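Long-range contacts in MlnE (PDB 5D2E), which belongs to the macrolactin assembly line, where this N-terminal B-type ketoreductase, seen here with NADP bound, probably reduces a keto group of the growing polyketide: residues K51-T56 and R75-Y80; H45-S50 and I229-N234; S68-M73 and A82-V87. All blocks are in the same frame, centred on the assembly; numbering follows the deposited sequence.

From the N terminus, strand 35-46 runs out into residues 45-50, the first half of interaction 2. Residues 51-56 follow at once and open interaction 1. Residues 68-73 open interaction 3, and residues 75-80, at the end of helix 70-76, close interaction 1. Residues 82-87 close interaction 3, so these two contacts cross along the chain. Interaction 2 closes last, at the end of helix 222-233, and spans both others. Ser230 links interactions 1 and 2 through Lys52 and Gln76, while Leu77 packs on Phe84 between interactions 1 and 3. Together they tie the loop after strand 35-46 to helices 70-76 and 222-233, and helix 70-76 to strand 84-89, within the Rossmann-like part that does not hold NADP.

Interaction 1. Residues K51-T56 and R75-Y80; sequences KKFPHT and RQLEGY
With Phe53 CG anti to its carbonyl carbon (chi1 -61°) and Tyr80 CG anti to its backbone N (chi1 176°), the two side chains come together. They run alongside each other with opposed headings. Tyr80 CB sits over the centre of the Phe53 ring, 3.7 Å from the centroid, a CH-pi contact. The ring planes lie oblique, at 57°. At the edge of the Phe53 ring, in its plane, are two carbonyls: Phe53 CZ is 3.3 Å from Glu78 O, and Phe53 CE1 is 3.6 Å from Gln76 O. The ring thus lies against the type II turn from Leu77 to Tyr80, which is closed by Tyr80 N to Leu77 O at 2.8 Å. Pro54 CD lies over one face of the Tyr80 ring, offset toward the rim, 3.7 Å from Tyr80 CE1. Tyr80 OH hydrogen-bonds to Glu58 O, and Thr56 O lies 3.0 Å from Tyr80 OH at the ring edge. The Lys52 chain, bent at chi3 and chi4, gives a weak hydrogen bond from NZ to Gln76 OE1, 3.2 Å, and a water bridges the same two atoms. Gln76 is held further by Ser230 and Gln223. The contact covers the C-terminal end of helix 70-76 and the turn that follows it: Pro54 and Leu77 rest on Trp233 of helix 222-233, and Pro54, Leu77 and Tyr80 rest on Ile60 of strand 60-64.

Interaction 2. Residues H45-S50 and I229-N234; sequences HEFKGS and ISFEWN
Phe231 reaches from helix 222-233 to Phe47 and Gly49, with its CG anti to the backbone N (chi1 -178°). Its CB is 3.8 Å from Phe47 CE1. One atom further, CG is 3.6 Å from the same Phe47 CE1, which stands over one face of the Phe231 ring, offset toward the rim. Phe231 CD1 and CD2 both remain near Phe47 CE1, and CD1 also meets Gly49 O at 3.6 Å. Phe231 CE1 is 3.9 Å from Gly49 O. Gly49 O lies at the ring edge, in its plane. The two phenylalanine rings meet obliquely, with centroids 5.0 Å apart and planes at 53°. Beyond these segments, Tyr245 and Tyr250 also pack on Phe231. Nearer the helix backbone, Ser50 lies beside the root of Phe231. Its OG is 3.4 Å from Phe231 N, yet the angle is too poor for a hydrogen bond. The hydrogen bond of this hydroxyl is with a neighbouring residue. Ser230 O is taken by the Asn234 side chain, whose ND2 donates to it at 2.9 Å and 153°. No hydrogen bond joins residues 45-50 to 229-234. The contact therefore rests on van der Waals packing of Phe47, Gly49 and Ser50 against Phe231, probably with a weak electrostatic gain where the aromatic edge meets the Gly49 carbonyl. Polar ties come just beyond Ser50, from Ser230 OG to Lys52 O and from Asn234 ND2 to Phe53 O.

Interaction 3. Residues S68-M73 and A82-V87; sequences SMYTVM and APFIYV
Residues 68-73 lie beside strand 84-89, with Tyr70 CA 7.2 Å from Tyr86 CA. Phe84 and Tyr86, two apart on the strand, both point toward the helix, and Ile85 between them points away. Tyr86 has CG anti to its backbone N (chi1 -169°), which sets CG on the helix side of the strand. Tyr70 meets the Tyr86 ring edge-to-face. Its CD1 is 3.8 Å from Tyr86 CG, and the planes stand at 79°. Tyr70 CB adds a CH-pi contact over the same ring, 4.0 Å from the centroid. At the tip, Tyr86 OH accepts a hydrogen bond from Met69 N, 3.1 Å long and bent to 139°. The hydroxyl also bonds to Asp66 O, so both these partners are backbone groups. Phe84 covers the next turn: its CZ is 3.6 Å from Met73 CB, and the two side chains cross at about a right angle. Phe84 CE2 touches Tyr70 CD1 more loosely, at 4.2 Å. Arg100 makes a cation-pi contact with Tyr70. This is the helix-to-strand packing of a beta-alpha-beta unit, strand 60-64, helix 70-76 and strand 84-89, consistent with the Rossmann-like structural subdomain of polyketide ketoreductases.

Interaction 1. Residues K51-T56 and R75-Y80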
loop_
_atom_site.group_PDB
_atom_site.type_symbol
_atom_site.label_atom_id
_atom_site.label_comp_id
_atom_site.label_asym_id
_atom_site.label_seq_id
_atom_site.Cartn_x
_atom_site.Cartn_y
_atom_site.Cartn_z
ATOM N N LYS A 51 -29.190 14.031 2.042
ATOM C CA LYS A 51 -29.193 15.493 1.789
ATOM C C LYS A 51 -27.995 15.856 0.860
ATOM O O LYS A 51 -27.005 15.103 0.776
ATOM C CB LYS A 51 -29.041 16.245 3.101
ATOM C CG LYS A 51 -30.058 15.837 4.192
ATOM C CD LYS A 51 -30.959 16.990 4.676
ATOM C CE LYS A 51 -30.972 17.110 6.201
ATOM N NZ LYS A 51 -29.584 17.358 6.715
ATOM N N LYS A 52 -28.064 17.009 0.226
ATOM C CA LYS A 52 -27.063 17.404 -0.712
ATOM C C LYS A 52 -25.906 18.217 -0.110
ATOM O O LYS A 52 -24.804 18.195 -0.652
ATOM C CB LYS A 52 -27.711 18.188 -1.801
ATOM C CG LYS A 52 -28.752 17.394 -2.525
ATOM C CD LYS A 52 -29.622 18.326 -3.356
ATOM C CE LYS A 52 -28.991 18.616 -4.702
ATOM N NZ LYS A 52 -29.443 17.636 -5.754
ATOM N N PHE A 53 -26.120 18.937 0.989
ATOM C CA PHE A 53 -25.126 19.921 1.424
ATOM C C PHE A 53 -24.202 19.386 2.512
ATOM O O PHE A 53 -24.586 18.530 3.291
ATOM C CB PHE A 53 -25.790 21.216 1.973
ATOM C CG PHE A 53 -26.656 21.980 0.986
ATOM C CD1 PHE A 53 -26.596 21.774 -0.393
ATOM C CD2 PHE A 53 -27.535 22.919 1.475
ATOM C CE1 PHE A 53 -27.377 22.495 -1.266
ATOM C CE2 PHE A 53 -28.351 23.619 0.607
ATOM C CZ PHE A 53 -28.265 23.433 -0.743
ATOM N N PRO A 54 -23.002 19.985 2.635
ATOM C CA PRO A 54 -22.163 19.755 3.806
ATOM C C PRO A 54 -22.926 20.090 5.096
ATOM O O PRO A 54 -23.877 20.887 5.053
ATOM C CB PRO A 54 -20.998 20.718 3.588
ATOM C CG PRO A 54 -21.022 21.123 2.156
ATOM C CD PRO A 54 -22.439 20.988 1.706
ATOM N N HIS A 55 -22.496 19.536 6.221
ATOM C CA HIS A 55 -23.177 19.771 7.529
ATOM C C HIS A 55 -22.913 21.134 8.179
ATOM O O HIS A 55 -23.654 21.520 9.063
ATOM C CB HIS A 55 -22.841 18.663 8.560
ATOM C CG HIS A 55 -23.885 17.584 8.650
ATOM N ND1 HIS A 55 -23.570 16.245 8.760
ATOM C CD2 HIS A 55 -25.240 17.648 8.629
ATOM C CE1 HIS A 55 -24.681 15.531 8.800
ATOM N NE2 HIS A 55 -25.709 16.359 8.720
ATOM N N THR A 56 -21.846 21.837 7.781
ATOM C CA THR A 56 -21.594 23.225 8.204
ATOM C C THR A 56 -21.660 24.088 6.978
ATOM O O THR A 56 -21.560 23.585 5.857
ATOM C CB THR A 56 -20.207 23.391 8.809
ATOM O OG1 THR A 56 -19.221 23.133 7.791
ATOM C CG2 THR A 56 -20.031 22.417 9.951
ATOM N N ARG A 75 -24.990 22.981 -9.725
ATOM C CA ARG A 75 -26.395 22.556 -9.591
ATOM C C ARG A 75 -26.667 21.859 -8.296
ATOM O O ARG A 75 -27.642 22.144 -7.589
ATOM C CB ARG A 75 -26.847 21.726 -10.762
ATOM C CG ARG A 75 -28.350 21.454 -10.683
ATOM C CD ARG A 75 -28.940 20.874 -11.971
ATOM N NE ARG A 75 -28.080 21.110 -13.145
ATOM C CZ ARG A 75 -27.309 20.185 -13.713
ATOM N NH1 ARG A 75 -27.302 18.944 -13.232
ATOM N NH2 ARG A 75 -26.554 20.496 -14.770
ATOM N N GLN A 76 -25.736 21.012 -7.884
ATOM C CA GLN A 76 -25.930 20.291 -6.642
ATOM C C GLN A 76 -26.009 21.227 -5.420
ATOM O O GLN A 76 -26.728 20.976 -4.443
ATOM C CB GLN A 76 -24.761 19.282 -6.482
ATOM C CG GLN A 76 -24.973 18.352 -5.308
ATOM C CD GLN A 76 -25.804 17.137 -5.660
ATOM O OE1 GLN A 76 -26.442 17.115 -6.698
ATOM N NE2 GLN A 76 -25.721 16.078 -4.829
ATOM N N LEU A 77 -25.247 22.314 -5.484
ATOM C CA LEU A 77 -25.099 23.241 -4.358
ATOM C C LEU A 77 -26.025 24.456 -4.477
ATOM O O LEU A 77 -25.875 25.433 -3.694
ATOM C CB LEU A 77 -23.645 23.718 -4.305
ATOM C CG LEU A 77 -22.647 22.629 -3.968
ATOM C CD1 LEU A 77 -21.249 23.139 -4.234
ATOM C CD2 LEU A 77 -22.850 22.184 -2.537
ATOM N N GLU A 78 -26.969 24.401 -5.427
ATOM C CA GLU A 78 -27.952 25.499 -5.551
ATOM C C GLU A 78 -28.630 25.697 -4.215
ATOM O O GLU A 78 -29.137 24.787 -3.633
ATOM C CB GLU A 78 -28.962 25.232 -6.655
ATOM C CG GLU A 78 -28.406 25.661 -8.011
ATOM C CD GLU A 78 -29.295 25.283 -9.202
ATOM O OE1 GLU A 78 -30.476 25.009 -8.971
ATOM O OE2 GLU A 78 -28.825 25.246 -10.368
ATOM N N GLY A 79 -28.546 26.895 -3.661
ATOM C CA GLY A 79 -29.159 27.135 -2.334
ATOM C C GLY A 79 -28.186 27.127 -1.188
ATOM O O GLY A 79 -28.554 27.438 -0.065
ATOM N N TYR A 80 -26.933 26.704 -1.443
ATOM C CA TYR A 80 -25.946 26.537 -0.360
ATOM C C TYR A 80 -25.190 27.867 -0.344
ATOM O O TYR A 80 -24.700 28.314 -1.373
ATOM C CB TYR A 80 -25.033 25.382 -0.651
ATOM C CG TYR A 80 -23.932 25.198 0.337
ATOM C CD1 TYR A 80 -24.197 24.703 1.609
ATOM C CD2 TYR A 80 -22.640 25.488 -0.009
ATOM C CE1 TYR A 80 -23.200 24.507 2.509
ATOM C CE2 TYR A 80 -21.594 25.307 0.886
ATOM C CZ TYR A 80 -21.898 24.809 2.156
ATOM O OH TYR A 80 -20.896 24.577 3.071
HETATM O O HOH W 1 -28.356 18.366 -8.355
#

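Interaction 2. Residues H45-S50 and I229-N234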
loop_
_atom_site.group_PDB
_atom_site.type_symbol
_atom_site.label_atom_id
_atom_site.label_comp_id
_atom_site.label_asym_id
_atom_site.label_seq_id
_atom_site.Cartn_x
_atom_site.Cartn_y
_atom_site.Cartn_z
ATOM N N HIS A 45 -23.754 -2.672 0.884
ATOM C CA HIS A 45 -24.920 -1.859 1.131
ATOM C C HIS A 45 -25.493 -1.327 -0.161
ATOM O O HIS A 45 -24.785 -1.080 -1.143
ATOM C CB HIS A 45 -24.568 -0.645 1.965
ATOM C CG HIS A 45 -23.826 -0.973 3.188
ATOM N ND1 HIS A 45 -24.456 -1.253 4.377
ATOM C CD2 HIS A 45 -22.509 -1.179 3.401
ATOM C CE1 HIS A 45 -23.562 -1.586 5.282
ATOM N NE2 HIS A 45 -22.371 -1.531 4.719
ATOM N N GLU A 46 -26.781 -1.043 -0.110
ATOM C CA GLU A 46 -27.473 -0.349 -1.180
ATOM C C GLU A 46 -27.236 1.131 -1.005
ATOM O O GLU A 46 -27.263 1.644 0.078
ATOM C CB GLU A 46 -28.974 -0.611 -1.174
ATOM C CG GLU A 46 -29.356 -2.064 -1.380
ATOM C CD GLU A 46 -30.820 -2.242 -1.855
ATOM O OE1 GLU A 46 -31.674 -1.354 -1.563
ATOM O OE2 GLU A 46 -31.094 -3.261 -2.540
ATOM N N PHE A 47 -27.011 1.811 -2.115
ATOM C CA PHE A 47 -26.736 3.220 -2.091
ATOM C C PHE A 47 -28.050 3.965 -2.169
ATOM O O PHE A 47 -28.773 3.787 -3.128
ATOM C CB PHE A 47 -25.876 3.635 -3.272
ATOM C CG PHE A 47 -25.528 5.103 -3.218
ATOM C CD1 PHE A 47 -24.573 5.542 -2.336
ATOM C CD2 PHE A 47 -26.259 6.029 -3.941
ATOM C CE1 PHE A 47 -24.282 6.885 -2.223
ATOM C CE2 PHE A 47 -25.958 7.400 -3.851
ATOM C CZ PHE A 47 -24.970 7.829 -2.974
ATOM N N LYS A 48 -28.323 4.788 -1.167
ATOM C CA LYS A 48 -29.655 5.293 -0.880
ATOM C C LYS A 48 -29.805 6.812 -1.099
ATOM O O LYS A 48 -30.898 7.357 -0.945
ATOM C CB LYS A 48 -29.947 4.987 0.600
ATOM C CG LYS A 48 -31.302 4.336 0.881
ATOM C CD LYS A 48 -32.165 5.142 1.863
ATOM C CE LYS A 48 -33.249 5.933 1.125
ATOM N NZ LYS A 48 -34.118 6.672 2.069
ATOM N N GLY A 49 -28.721 7.516 -1.380
ATOM C CA GLY A 49 -28.771 8.983 -1.355
ATOM C C GLY A 49 -28.834 9.561 0.060
ATOM O O GLY A 49 -28.670 8.836 1.069
ATOM N N SER A 50 -29.087 10.874 0.118
ATOM C CA SER A 50 -28.803 11.713 1.292
ATOM C C SER A 50 -29.232 13.188 1.022
ATOM O O SER A 50 -29.547 13.569 -0.114
ATOM C CB SER A 50 -27.286 11.724 1.574
ATOM O OG SER A 50 -26.597 12.410 0.516
ATOM N N ILE A 229 -20.417 12.375 -3.343
ATOM C CA ILE A 229 -19.839 13.466 -2.516
ATOM C C ILE A 229 -20.811 13.913 -1.424
ATOM O O ILE A 229 -20.446 14.017 -0.235
ATOM C CB ILE A 229 -19.384 14.637 -3.413
ATOM C CG1 ILE A 229 -18.225 14.172 -4.304
ATOM C CG2 ILE A 229 -18.987 15.831 -2.629
ATOM C CD1 ILE A 229 -17.899 15.105 -5.459
ATOM N N SER A 230 -22.063 14.170 -1.815
ATOM C CA SER A 230 -23.041 14.556 -0.805
ATOM C C SER A 230 -23.275 13.504 0.273
ATOM O O SER A 230 -23.554 13.822 1.426
ATOM C CB SER A 230 -24.366 14.928 -1.487
ATOM O OG SER A 230 -24.215 16.128 -2.296
ATOM N N PHE A 231 -23.256 12.236 -0.132
ATOM C CA PHE A 231 -23.437 11.156 0.775
ATOM C C PHE A 231 -22.282 11.150 1.774
ATOM O O PHE A 231 -22.473 10.979 2.986
ATOM C CB PHE A 231 -23.518 9.840 -0.014
ATOM C CG PHE A 231 -23.753 8.625 0.853
ATOM C CD1 PHE A 231 -25.074 8.252 1.211
ATOM C CD2 PHE A 231 -22.686 7.825 1.272
ATOM C CE1 PHE A 231 -25.298 7.119 1.989
ATOM C CE2 PHE A 231 -22.914 6.708 2.089
ATOM C CZ PHE A 231 -24.225 6.367 2.452
ATOM N N GLU A 232 -21.070 11.327 1.267
ATOM C CA GLU A 232 -19.885 11.368 2.150
ATOM C C GLU A 232 -20.010 12.537 3.140
ATOM O O GLU A 232 -19.718 12.409 4.358
ATOM C CB GLU A 232 -18.591 11.494 1.308
ATOM C CG GLU A 232 -18.193 10.198 0.624
ATOM C CD GLU A 232 -17.476 9.247 1.571
ATOM O OE1 GLU A 232 -17.078 9.726 2.653
ATOM O OE2 GLU A 232 -17.297 8.071 1.220
ATOM N N TRP A 233 -20.425 13.697 2.621
ATOM C CA TRP A 233 -20.560 14.874 3.517
ATOM C C TRP A 233 -21.518 14.665 4.655
ATOM O O TRP A 233 -21.404 15.297 5.707
ATOM C CB TRP A 233 -21.052 16.070 2.751
ATOM C CG TRP A 233 -20.048 16.696 1.892
ATOM C CD1 TRP A 233 -18.683 16.666 2.046
ATOM C CD2 TRP A 233 -20.306 17.532 0.776
ATOM N NE1 TRP A 233 -18.076 17.432 1.059
ATOM C CE2 TRP A 233 -19.051 17.966 0.270
ATOM C CE3 TRP A 233 -21.469 17.929 0.112
ATOM C CZ2 TRP A 233 -18.944 18.805 -0.834
ATOM C CZ3 TRP A 233 -21.364 18.733 -0.978
ATOM C CH2 TRP A 233 -20.105 19.169 -1.451
ATOM N N ASN A 234 -22.479 13.776 4.438
ATOM C CA ASN A 234 -23.517 13.523 5.409
ATOM C C ASN A 234 -23.425 12.182 6.176
ATOM O O ASN A 234 -24.374 11.861 6.852
ATOM C CB ASN A 234 -24.868 13.677 4.685
ATOM C CG ASN A 234 -25.200 15.130 4.408
ATOM O OD1 ASN A 234 -25.505 15.871 5.339
ATOM N ND2 ASN A 234 -25.086 15.559 3.152
#

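Interaction 3. Residues S68-M73 and A82-V87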
loop_
_atom_site.group_PDB
_atom_site.type_symbol
_atom_site.label_atom_id
_atom_site.label_comp_id
_atom_site.label_asym_id
_atom_site.label_seq_id
_atom_site.Cartn_x
_atom_site.Cartn_y
_atom_site.Cartn_z
ATOM N N SER A 68 -15.051 19.268 -15.954
ATOM C CA SER A 68 -16.132 18.309 -16.164
ATOM C C SER A 68 -17.059 18.201 -14.987
ATOM O O SER A 68 -18.212 17.829 -15.137
ATOM C CB SER A 68 -15.585 16.930 -16.538
ATOM O OG SER A 68 -14.774 16.449 -15.498
ATOM N N MET A 69 -16.599 18.531 -13.779
ATOM C CA MET A 69 -17.503 18.483 -12.635
ATOM C C MET A 69 -18.114 19.846 -12.217
ATOM O O MET A 69 -18.893 19.910 -11.255
ATOM C CB MET A 69 -16.760 17.858 -11.476
ATOM C CG MET A 69 -16.537 16.355 -11.680
ATOM S SD MET A 69 -18.071 15.390 -11.578
ATOM C CE MET A 69 -18.797 15.660 -10.010
ATOM N N TYR A 70 -17.803 20.922 -12.936
ATOM C CA TYR A 70 -18.182 22.254 -12.442
ATOM C C TYR A 70 -19.715 22.451 -12.412
ATOM O O TYR A 70 -20.331 22.739 -11.348
ATOM C CB TYR A 70 -17.479 23.362 -13.237
ATOM C CG TYR A 70 -17.912 24.728 -12.749
ATOM C CD1 TYR A 70 -17.380 25.276 -11.575
ATOM C CD2 TYR A 70 -18.869 25.453 -13.445
ATOM C CE1 TYR A 70 -17.781 26.521 -11.103
ATOM C CE2 TYR A 70 -19.291 26.691 -12.986
ATOM C CZ TYR A 70 -18.730 27.212 -11.821
ATOM O OH TYR A 70 -19.154 28.421 -11.381
ATOM N N THR A 71 -20.353 22.254 -13.560
ATOM C CA THR A 71 -21.853 22.448 -13.670
ATOM C C THR A 71 -22.639 21.597 -12.757
ATOM O O THR A 71 -23.564 22.065 -12.084
ATOM C CB THR A 71 -22.315 22.077 -15.074
ATOM O OG1 THR A 71 -21.591 22.919 -15.960
ATOM C CG2 THR A 71 -23.826 22.324 -15.226
ATOM N N VAL A 72 -22.259 20.300 -12.671
ATOM C CA VAL A 72 -23.056 19.436 -11.868
ATOM C C VAL A 72 -22.930 19.831 -10.426
ATOM O O VAL A 72 -23.860 19.669 -9.643
ATOM C CB VAL A 72 -22.734 17.903 -12.077
ATOM C CG1 VAL A 72 -21.400 17.527 -11.414
ATOM C CG2 VAL A 72 -23.802 17.078 -11.427
ATOM N N MET A 73 -21.739 20.277 -10.024
ATOM C CA MET A 73 -21.558 20.603 -8.624
ATOM C C MET A 73 -22.240 21.944 -8.333
ATOM O O MET A 73 -22.829 22.119 -7.273
ATOM C CB MET A 73 -20.065 20.688 -8.249
ATOM C CG MET A 73 -19.299 19.371 -8.165
ATOM S SD MET A 73 -20.083 18.222 -7.075
ATOM C CE MET A 73 -19.956 18.975 -5.494
ATOM N N ALA A 82 -22.383 29.444 0.853
ATOM C CA ALA A 82 -20.961 29.605 1.167
ATOM C C ALA A 82 -20.217 29.405 -0.137
ATOM O O ALA A 82 -20.711 28.716 -1.048
ATOM C CB ALA A 82 -20.512 28.564 2.181
ATOM N N PRO A 83 -19.019 29.939 -0.244
ATOM C CA PRO A 83 -18.352 29.845 -1.542
ATOM C C PRO A 83 -18.023 28.422 -2.004
ATOM O O PRO A 83 -17.671 27.585 -1.185
ATOM C CB PRO A 83 -17.057 30.593 -1.342
ATOM C CG PRO A 83 -17.233 31.421 -0.109
ATOM C CD PRO A 83 -18.355 30.871 0.689
ATOM N N PHE A 84 -18.046 28.221 -3.321
ATOM C CA PHE A 84 -17.519 27.012 -3.948
ATOM C C PHE A 84 -16.315 27.378 -4.782
ATOM O O PHE A 84 -16.379 28.225 -5.690
ATOM C CB PHE A 84 -18.639 26.359 -4.751
ATOM C CG PHE A 84 -18.233 25.136 -5.505
ATOM C CD1 PHE A 84 -17.965 23.952 -4.842
ATOM C CD2 PHE A 84 -18.109 25.165 -6.887
ATOM C CE1 PHE A 84 -17.605 22.832 -5.548
ATOM C CE2 PHE A 84 -17.787 24.024 -7.587
ATOM C CZ PHE A 84 -17.527 22.867 -6.921
ATOM N N ILE A 85 -15.149 26.837 -4.412
ATOM C CA ILE A 85 -13.909 27.144 -5.111
ATOM C C ILE A 85 -13.530 25.959 -5.999
ATOM O O ILE A 85 -13.414 24.810 -5.513
ATOM C CB ILE A 85 -12.783 27.408 -4.092
ATOM C CG1 ILE A 85 -13.238 28.457 -3.044
ATOM C CG2 ILE A 85 -11.516 27.810 -4.811
ATOM C CD1 ILE A 85 -13.596 29.855 -3.584
ATOM N N TYR A 86 -13.311 26.200 -7.263
ATOM C CA TYR A 86 -13.071 25.104 -8.229
ATOM C C TYR A 86 -11.793 25.321 -8.960
ATOM O O TYR A 86 -11.570 26.317 -9.660
ATOM C CB TYR A 86 -14.248 24.960 -9.171
ATOM C CG TYR A 86 -14.266 23.748 -10.031
ATOM C CD1 TYR A 86 -13.644 23.744 -11.252
ATOM C CD2 TYR A 86 -14.985 22.614 -9.674
ATOM C CE1 TYR A 86 -13.701 22.613 -12.067
ATOM C CE2 TYR A 86 -15.064 21.504 -10.494
ATOM C CZ TYR A 86 -14.391 21.486 -11.668
ATOM O OH TYR A 86 -14.452 20.404 -12.552
ATOM N N VAL A 87 -10.864 24.412 -8.734
ATOM C CA VAL A 87 -9.524 24.529 -9.237
ATOM C C VAL A 87 -9.207 23.450 -10.248
ATOM O O VAL A 87 -9.330 22.256 -9.960
ATOM C CB VAL A 87 -8.516 24.398 -8.077
ATOM C CG1 VAL A 87 -7.087 24.728 -8.556
ATOM C CG2 VAL A 87 -8.951 25.245 -6.890
#